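Local coordinates for protein 3-deoxy-d-manno-octulosonic-acid transferase (PDB 4BFC) that probably transfers Kdo from CMP-Kdo to a lipid A precursor in lipopolysaccharide synthesis, this C-terminal domain being the part that binds CMP-Kdo, at residues Trp123-Val134 with Asn146-Pro156. Residues are numbered along the deposited sequence; the frame is centred on the assembly and turned at random. Where two conformers were deposited one is given.
Sequences WLWYALSQVCFV and NILEPMVLNVP
P150 lies over one face of the Y126 ring in a CH-pi contact, its CD 3.9 Å from the ring centroid. The contact belongs to a beta-alpha-beta unit of the Rossmann-like domain, in which helix 148-152 links the parallel strands 131-134 and 157-159; the short axes of helices 123-128 and 148-152 cross at -44°. Packing is tight on the sheet side: P150 CB touches C132 SG at 3.6 Å, V134 CG2 meets P150 CG, and V155 CG2 lies 3.3 Å from Y126 O. There C132 N donates to P156 O nearly in line with the carbonyl bond, and C132 also pairs with V158 of the next strand. L153 CD1 packs closely too, 3.5 Å from Y126 CB, and also reaches W123 CE3. Toward solvent the packing thins to the exposed V152, whose CG1 lies 4.1 Å from W123 CH2. W123 NE1 donates to E149 OE2 (3.1 Å, 165° at the hydrogen); the oxygen is in the indole plane, whereas the nitrogen stands above the carboxylate plane. E149 has CG anti to its carbonyl carbon (chi1 -56°) and is extended beyond it, which brings the carboxylate to the N-H edge of the indole. One water accepts from Y126 OH and donates to N146 O and, at 2.7 Å, to E149 OE1.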
ATOM      1  N   TRP A 123     -17.681   4.726  -5.161  1.00 24.85           N
ATOM      2  CA  TRP A 123     -18.575   5.698  -5.779  1.00 28.49           C
ATOM      3  C   TRP A 123     -20.032   5.414  -5.477  1.00 24.39           C
ATOM      4  O   TRP A 123     -20.787   6.318  -5.237  1.00 22.84           O
ATOM      5  CB  TRP A 123     -18.368   5.791  -7.293  1.00 32.03           C
ATOM      6  CG  TRP A 123     -17.224   6.715  -7.603  1.00 36.34           C
ATOM      7  CD1 TRP A 123     -15.897   6.566  -7.207  1.00 41.98           C
ATOM      8  CD2 TRP A 123     -17.274   8.020  -8.308  1.00 41.49           C
ATOM      9  NE1 TRP A 123     -15.135   7.627  -7.643  1.00 42.15           N
ATOM     10  CE2 TRP A 123     -15.895   8.534  -8.307  1.00 43.76           C
ATOM     11  CE3 TRP A 123     -18.274   8.771  -8.930  1.00 45.58           C
ATOM     12  CZ2 TRP A 123     -15.558   9.753  -8.906  1.00 45.95           C
ATOM     13  CZ3 TRP A 123     -17.919  10.002  -9.524  1.00 48.58           C
ATOM     14  CH2 TRP A 123     -16.591  10.473  -9.510  1.00 46.67           C
ATOM     15  N   LEU A 124     -20.415   4.138  -5.490  1.00 24.90           N
ATOM     16  CA  LEU A 124     -21.793   3.808  -5.162  1.00 22.68           C
ATOM     17  C   LEU A 124     -22.155   4.325  -3.744  1.00 23.26           C
ATOM     18  O   LEU A 124     -23.228   4.919  -3.584  1.00 22.75           O
ATOM     19  CB  LEU A 124     -22.017   2.281  -5.245  1.00 25.00           C
ATOM     20  CG  LEU A 124     -23.310   1.566  -4.819  1.00 25.03           C
ATOM     21  CD1 LEU A 124     -24.435   2.223  -5.572  1.00 26.59           C
ATOM     22  CD2 LEU A 124     -23.220   0.037  -5.094  1.00 23.44           C
ATOM     23  N   TRP A 125     -21.292   4.024  -2.764  1.00 21.35           N
ATOM     24  CA  TRP A 125     -21.559   4.391  -1.345  1.00 21.56           C
ATOM     25  C   TRP A 125     -21.583   5.889  -1.199  1.00 20.87           C
ATOM     26  O   TRP A 125     -22.493   6.418  -0.598  1.00 21.70           O
ATOM     27  CB  TRP A 125     -20.586   3.743  -0.392  1.00 23.45           C
ATOM     28  CG  TRP A 125     -20.469   2.257  -0.709  1.00 22.17           C
ATOM     29  CD1 TRP A 125     -19.327   1.574  -1.040  1.00 24.64           C
ATOM     30  CD2 TRP A 125     -21.568   1.309  -0.904  1.00 24.87           C
ATOM     31  NE1 TRP A 125     -19.609   0.271  -1.384  1.00 24.16           N
ATOM     32  CE2 TRP A 125     -20.943   0.046  -1.322  1.00 24.13           C
ATOM     33  CE3 TRP A 125     -22.950   1.380  -0.798  1.00 23.40           C
ATOM     34  CZ2 TRP A 125     -21.683  -1.070  -1.591  1.00 24.20           C
ATOM     35  CZ3 TRP A 125     -23.706   0.238  -1.127  1.00 22.15           C
ATOM     36  CH2 TRP A 125     -23.072  -0.968  -1.455  1.00 22.90           C
ATOM     37  N   TYR A 126     -20.573   6.591  -1.724  1.00 21.02           N
ATOM     38  CA  TYR A 126     -20.692   8.095  -1.686  1.00 22.27           C
ATOM     39  C   TYR A 126     -22.010   8.608  -2.324  1.00 23.95           C
ATOM     40  O   TYR A 126     -22.646   9.504  -1.817  1.00 22.91           O
ATOM     41  CB  TYR A 126     -19.554   8.736  -2.502  1.00 22.62           C
ATOM     42  CG  TYR A 126     -18.193   8.685  -1.890  1.00 21.54           C
ATOM     43  CD1 TYR A 126     -18.037   8.992  -0.532  1.00 20.28           C
ATOM     44  CD2 TYR A 126     -17.044   8.371  -2.654  1.00 20.79           C
ATOM     45  CE1 TYR A 126     -16.800   8.989   0.067  1.00 22.41           C
ATOM     46  CE2 TYR A 126     -15.785   8.376  -2.047  1.00 19.30           C
ATOM     47  CZ  TYR A 126     -15.674   8.687  -0.707  1.00 22.55           C
ATOM     48  OH  TYR A 126     -14.465   8.716  -0.111  1.00 22.47           O
ATOM     49  N   ALA A 127     -22.445   7.997  -3.428  1.00 22.48           N
ATOM     50  CA  ALA A 127     -23.675   8.454  -4.090  1.00 23.77           C
ATOM     51  C   ALA A 127     -24.937   8.196  -3.213  1.00 24.84           C
ATOM     52  O   ALA A 127     -25.998   8.787  -3.435  1.00 29.04           O
ATOM     53  CB  ALA A 127     -23.835   7.783  -5.448  1.00 22.69           C
ATOM     54  N   LEU A 128     -24.804   7.329  -2.228  1.00 21.23           N
ATOM     55  CA  LEU A 128     -25.902   7.031  -1.288  1.00 21.59           C
ATOM     56  C   LEU A 128     -25.827   7.848   0.013  1.00 24.60           C
ATOM     57  O   LEU A 128     -26.731   7.758   0.886  1.00 23.05           O
ATOM     58  CB  LEU A 128     -26.000   5.520  -1.005  1.00 25.23           C
ATOM     59  CG  LEU A 128     -26.433   4.652  -2.211  1.00 26.31           C
ATOM     60  CD1 LEU A 128     -26.378   3.191  -1.817  1.00 27.17           C
ATOM     61  CD2 LEU A 128     -27.856   5.021  -2.633  1.00 31.12           C
ATOM     62  N   SER A 129     -24.754   8.634   0.185  1.00 21.40           N
ATOM     63  CA  SER A 129     -24.475   9.204   1.495  1.00 21.01           C
ATOM     64  C   SER A 129     -25.091  10.631   1.634  1.00 18.93           C
ATOM     65  O   SER A 129     -25.100  11.439   0.651  1.00 21.05           O
ATOM     66  CB  SER A 129     -22.947   9.354   1.645  1.00 20.02           C
ATOM     67  OG  SER A 129     -22.262   8.094   1.469  1.00 21.49           O
ATOM     68  N   GLN A 130     -25.512  10.944   2.862  1.00 21.75           N
ATOM     69  CA  GLN A 130     -25.888  12.313   3.258  0.70 19.53           C
ATOM     70  C   GLN A 130     -24.668  13.121   3.688  1.00 20.10           C
ATOM     71  O   GLN A 130     -24.585  14.329   3.399  1.00 21.48           O
ATOM     72  CB  GLN A 130     -26.971  12.360   4.344  0.70 20.33           C
ATOM     73  CG  GLN A 130     -28.379  12.314   3.808  0.70 21.35           C
ATOM     74  CD  GLN A 130     -28.663  11.036   3.095  0.70 18.54           C
ATOM     75  OE1 GLN A 130     -28.970  10.001   3.738  0.70 21.11           O
ATOM     76  NE2 GLN A 130     -28.571  11.064   1.780  0.70 22.52           N
ATOM     77  N   VAL A 131     -23.752  12.450   4.405  1.00 16.40           N
ATOM     78  CA  VAL A 131     -22.494  13.067   4.793  1.00 18.43           C
ATOM     79  C   VAL A 131     -21.454  11.947   4.786  1.00 18.14           C
ATOM     80  O   VAL A 131     -21.796  10.747   4.904  1.00 18.09           O
ATOM     81  CB  VAL A 131     -22.497  13.700   6.242  1.00 21.10           C
ATOM     82  CG1 VAL A 131     -23.435  14.921   6.357  1.00 26.00           C
ATOM     83  CG2 VAL A 131     -22.827  12.669   7.326  1.00 23.57           C
ATOM     84  N   CYS A 132     -20.202  12.359   4.745  1.00 18.36           N
ATOM     85  CA  CYS A 132     -19.145  11.382   4.819  1.00 17.25           C
ATOM     86  C   CYS A 132     -17.918  11.874   5.579  1.00 20.92           C
ATOM     87  O   CYS A 132     -17.778  13.055   5.906  1.00 19.85           O
ATOM     88  CB  CYS A 132     -18.764  10.897   3.391  1.00 18.30           C
ATOM     89  SG  CYS A 132     -17.667  12.022   2.505  1.00 20.73           S
ATOM     90  N   PHE A 133     -17.083  10.915   5.937  1.00 17.50           N
ATOM     91  CA  PHE A 133     -15.748  11.129   6.449  1.00 17.36           C
ATOM     92  C   PHE A 133     -14.748  10.302   5.602  1.00 15.18           C
ATOM     93  O   PHE A 133     -14.945   9.127   5.403  1.00 16.84           O
ATOM     94  CB  PHE A 133     -15.700  10.606   7.879  1.00 18.57           C
ATOM     95  CG  PHE A 133     -14.310  10.452   8.469  1.00 17.73           C
ATOM     96  CD1 PHE A 133     -13.528  11.526   8.935  1.00 17.12           C
ATOM     97  CD2 PHE A 133     -13.687   9.181   8.418  1.00 18.70           C
ATOM     98  CE1 PHE A 133     -12.238  11.303   9.449  1.00 17.54           C
ATOM     99  CE2 PHE A 133     -12.389   8.949   8.916  1.00 20.27           C
ATOM    100  CZ  PHE A 133     -11.652  10.036   9.481  1.00 19.86           C
ATOM    101  N   VAL A 134     -13.692  10.966   5.149  1.00 15.12           N
ATOM    102  CA  VAL A 134     -12.625  10.320   4.346  1.00 16.44           C
ATOM    103  C   VAL A 134     -11.449  10.019   5.254  1.00 17.69           C
ATOM    104  O   VAL A 134     -10.800  10.922   5.813  1.00 16.70           O
ATOM    105  CB  VAL A 134     -12.202  11.166   3.117  1.00 18.42           C
ATOM    106  CG1 VAL A 134     -11.053  10.406   2.367  1.00 17.41           C
ATOM    107  CG2 VAL A 134     -13.423  11.359   2.192  1.00 18.79           C
ATOM    108  N   ASN A 146      -8.267  10.603  -1.122  1.00 18.75           N
ATOM    109  CA  ASN A 146      -8.762  11.607  -2.064  1.00 21.63           C
ATOM    110  C   ASN A 146     -10.165  12.077  -1.767  1.00 25.01           C
ATOM    111  O   ASN A 146     -11.177  11.377  -2.041  1.00 29.84           O
ATOM    112  CB  ASN A 146      -8.706  10.968  -3.479  1.00 20.81           C
ATOM    113  CG  ASN A 146      -8.872  12.003  -4.581  1.00 23.10           C
ATOM    114  OD1 ASN A 146      -8.995  13.174  -4.303  1.00 26.89           O
ATOM    115  ND2 ASN A 146      -8.980  11.543  -5.819  1.00 26.25           N
ATOM    116  N   ILE A 147     -10.270  13.324  -1.327  1.00 23.35           N
ATOM    117  CA  ILE A 147     -11.603  13.911  -1.076  1.00 21.53           C
ATOM    118  C   ILE A 147     -12.359  14.387  -2.317  1.00 19.49           C
ATOM    119  O   ILE A 147     -13.468  14.815  -2.195  1.00 23.36           O
ATOM    120  CB  ILE A 147     -11.439  15.036  -0.012  1.00 20.34           C
ATOM    121  CG1 ILE A 147     -10.499  16.146  -0.551  1.00 22.94           C
ATOM    122  CG2 ILE A 147     -10.941  14.455   1.296  1.00 23.55           C
ATOM    123  CD1 ILE A 147     -10.864  17.503   0.095  1.00 24.87           C
ATOM    124  N   LEU A 148     -11.758  14.361  -3.513  1.00 23.33           N
ATOM    125  CA  LEU A 148     -12.446  14.899  -4.702  1.00 22.39           C
ATOM    126  C   LEU A 148     -13.665  14.094  -5.090  1.00 22.88           C
ATOM    127  O   LEU A 148     -14.672  14.636  -5.589  1.00 25.49           O
ATOM    128  CB  LEU A 148     -11.416  14.942  -5.872  1.00 22.95           C
ATOM    129  CG  LEU A 148     -10.298  15.988  -5.722  1.00 26.77           C
ATOM    130  CD1 LEU A 148      -9.301  15.879  -6.891  1.00 28.14           C
ATOM    131  CD2 LEU A 148     -10.914  17.360  -5.643  1.00 28.02           C
ATOM    132  N   GLU A 149     -13.606  12.773  -4.830  1.00 26.70           N
ATOM    133  CA  GLU A 149     -14.697  11.898  -5.218  1.00 30.32           C
ATOM    134  C   GLU A 149     -16.031  12.257  -4.501  1.00 26.37           C
ATOM    135  O   GLU A 149     -17.018  12.593  -5.168  1.00 25.87           O
ATOM    136  CB  GLU A 149     -14.270  10.437  -5.030  1.00 30.38           C
ATOM    137  CG  GLU A 149     -12.993  10.084  -5.797  1.00 35.85           C
ATOM    138  CD  GLU A 149     -12.503   8.654  -5.605  1.00 39.62           C
ATOM    139  OE1 GLU A 149     -12.431   8.151  -4.458  1.00 35.30           O
ATOM    140  OE2 GLU A 149     -12.181   8.008  -6.630  1.00 45.47           O
ATOM    141  N   PRO A 150     -16.040  12.326  -3.138  1.00 24.67           N
ATOM    142  CA  PRO A 150     -17.301  12.805  -2.523  1.00 24.76           C
ATOM    143  C   PRO A 150     -17.708  14.225  -2.869  1.00 25.58           C
ATOM    144  O   PRO A 150     -18.897  14.492  -2.971  1.00 28.33           O
ATOM    145  CB  PRO A 150     -17.078  12.594  -0.990  1.00 22.87           C
ATOM    146  CG  PRO A 150     -15.595  12.580  -0.836  1.00 25.97           C
ATOM    147  CD  PRO A 150     -15.058  11.953  -2.109  1.00 23.65           C
ATOM    148  N   MET A 151     -16.749  15.117  -3.128  1.00 23.14           N
ATOM    149  CA  MET A 151     -17.010  16.518  -3.453  0.70 23.62           C
ATOM    150  C   MET A 151     -17.795  16.603  -4.759  1.00 23.83           C
ATOM    151  O   MET A 151     -18.740  17.363  -4.917  1.00 25.95           O
ATOM    152  CB  MET A 151     -15.671  17.253  -3.645  0.70 25.34           C
ATOM    153  CG  MET A 151     -14.840  17.548  -2.395  0.70 29.13           C
ATOM    154  SD  MET A 151     -15.528  18.836  -1.319  0.70 30.00           S
ATOM    155  CE  MET A 151     -14.448  18.767   0.077  0.70 27.00           C
ATOM    156  N   VAL A 152     -17.352  15.798  -5.709  1.00 27.77           N
ATOM    157  CA  VAL A 152     -17.938  15.799  -7.054  1.00 28.33           C
ATOM    158  C   VAL A 152     -19.365  15.256  -6.971  1.00 30.82           C
ATOM    159  O   VAL A 152     -20.236  15.692  -7.700  1.00 28.60           O
ATOM    160  CB  VAL A 152     -17.021  14.911  -7.962  1.00 28.84           C
ATOM    161  CG1 VAL A 152     -17.711  14.365  -9.211  1.00 35.20           C
ATOM    162  CG2 VAL A 152     -15.737  15.658  -8.326  1.00 31.20           C
ATOM    163  N   LEU A 153     -19.610  14.349  -6.026  1.00 26.06           N
ATOM    164  CA  LEU A 153     -20.961  13.785  -5.839  1.00 26.92           C
ATOM    165  C   LEU A 153     -21.831  14.544  -4.858  1.00 28.34           C
ATOM    166  O   LEU A 153     -22.925  14.075  -4.451  1.00 28.74           O
ATOM    167  CB  LEU A 153     -20.899  12.293  -5.493  1.00 29.23           C
ATOM    168  CG  LEU A 153     -20.302  11.309  -6.497  1.00 31.36           C
ATOM    169  CD1 LEU A 153     -19.942  10.009  -5.772  1.00 31.24           C
ATOM    170  CD2 LEU A 153     -21.254  11.015  -7.661  1.00 36.67           C
ATOM    171  N   ASN A 154     -21.394  15.756  -4.507  1.00 26.61           N
ATOM    172  CA  ASN A 154     -22.168  16.665  -3.703  1.00 28.21           C
ATOM    173  C   ASN A 154     -22.406  16.225  -2.251  1.00 24.06           C
ATOM    174  O   ASN A 154     -23.366  16.645  -1.606  1.00 27.35           O
ATOM    175  CB  ASN A 154     -23.489  17.036  -4.439  1.00 31.65           C
ATOM    176  CG  ASN A 154     -23.216  17.660  -5.805  1.00 41.68           C
ATOM    177  OD1 ASN A 154     -22.597  18.710  -5.883  1.00 43.26           O
ATOM    178  ND2 ASN A 154     -23.622  16.980  -6.887  1.00 46.11           N
ATOM    179  N   VAL A 155     -21.467  15.437  -1.718  1.00 22.60           N
ATOM    180  CA  VAL A 155     -21.540  14.951  -0.357  1.00 23.17           C
ATOM    181  C   VAL A 155     -20.734  15.854   0.565  1.00 22.56           C
ATOM    182  O   VAL A 155     -19.541  16.007   0.355  1.00 22.76           O
ATOM    183  CB  VAL A 155     -20.967  13.535  -0.191  1.00 23.48           C
ATOM    184  CG1 VAL A 155     -21.169  13.071   1.244  1.00 22.29           C
ATOM    185  CG2 VAL A 155     -21.634  12.587  -1.164  1.00 24.60           C
ATOM    186  N   PRO A 156     -21.372  16.435   1.598  1.00 20.63           N
ATOM    187  CA  PRO A 156     -20.575  17.122   2.629  1.00 22.13           C
ATOM    188  C   PRO A 156     -19.489  16.221   3.241  1.00 21.21           C
ATOM    189  O   PRO A 156     -19.763  15.072   3.600  1.00 21.00           O
ATOM    190  CB  PRO A 156     -21.596  17.539   3.668  1.00 24.04           C
ATOM    191  CG  PRO A 156     -22.914  17.466   2.982  1.00 23.30           C
ATOM    192  CD  PRO A 156     -22.814  16.444   1.913  1.00 23.37           C
TER
HETATM  193  O   HOH W   1     -12.340   8.980  -1.898  1.00 24.32           O
HETATM  194  O   HOH W   2     -25.145  14.319  -0.246  1.00 39.21           O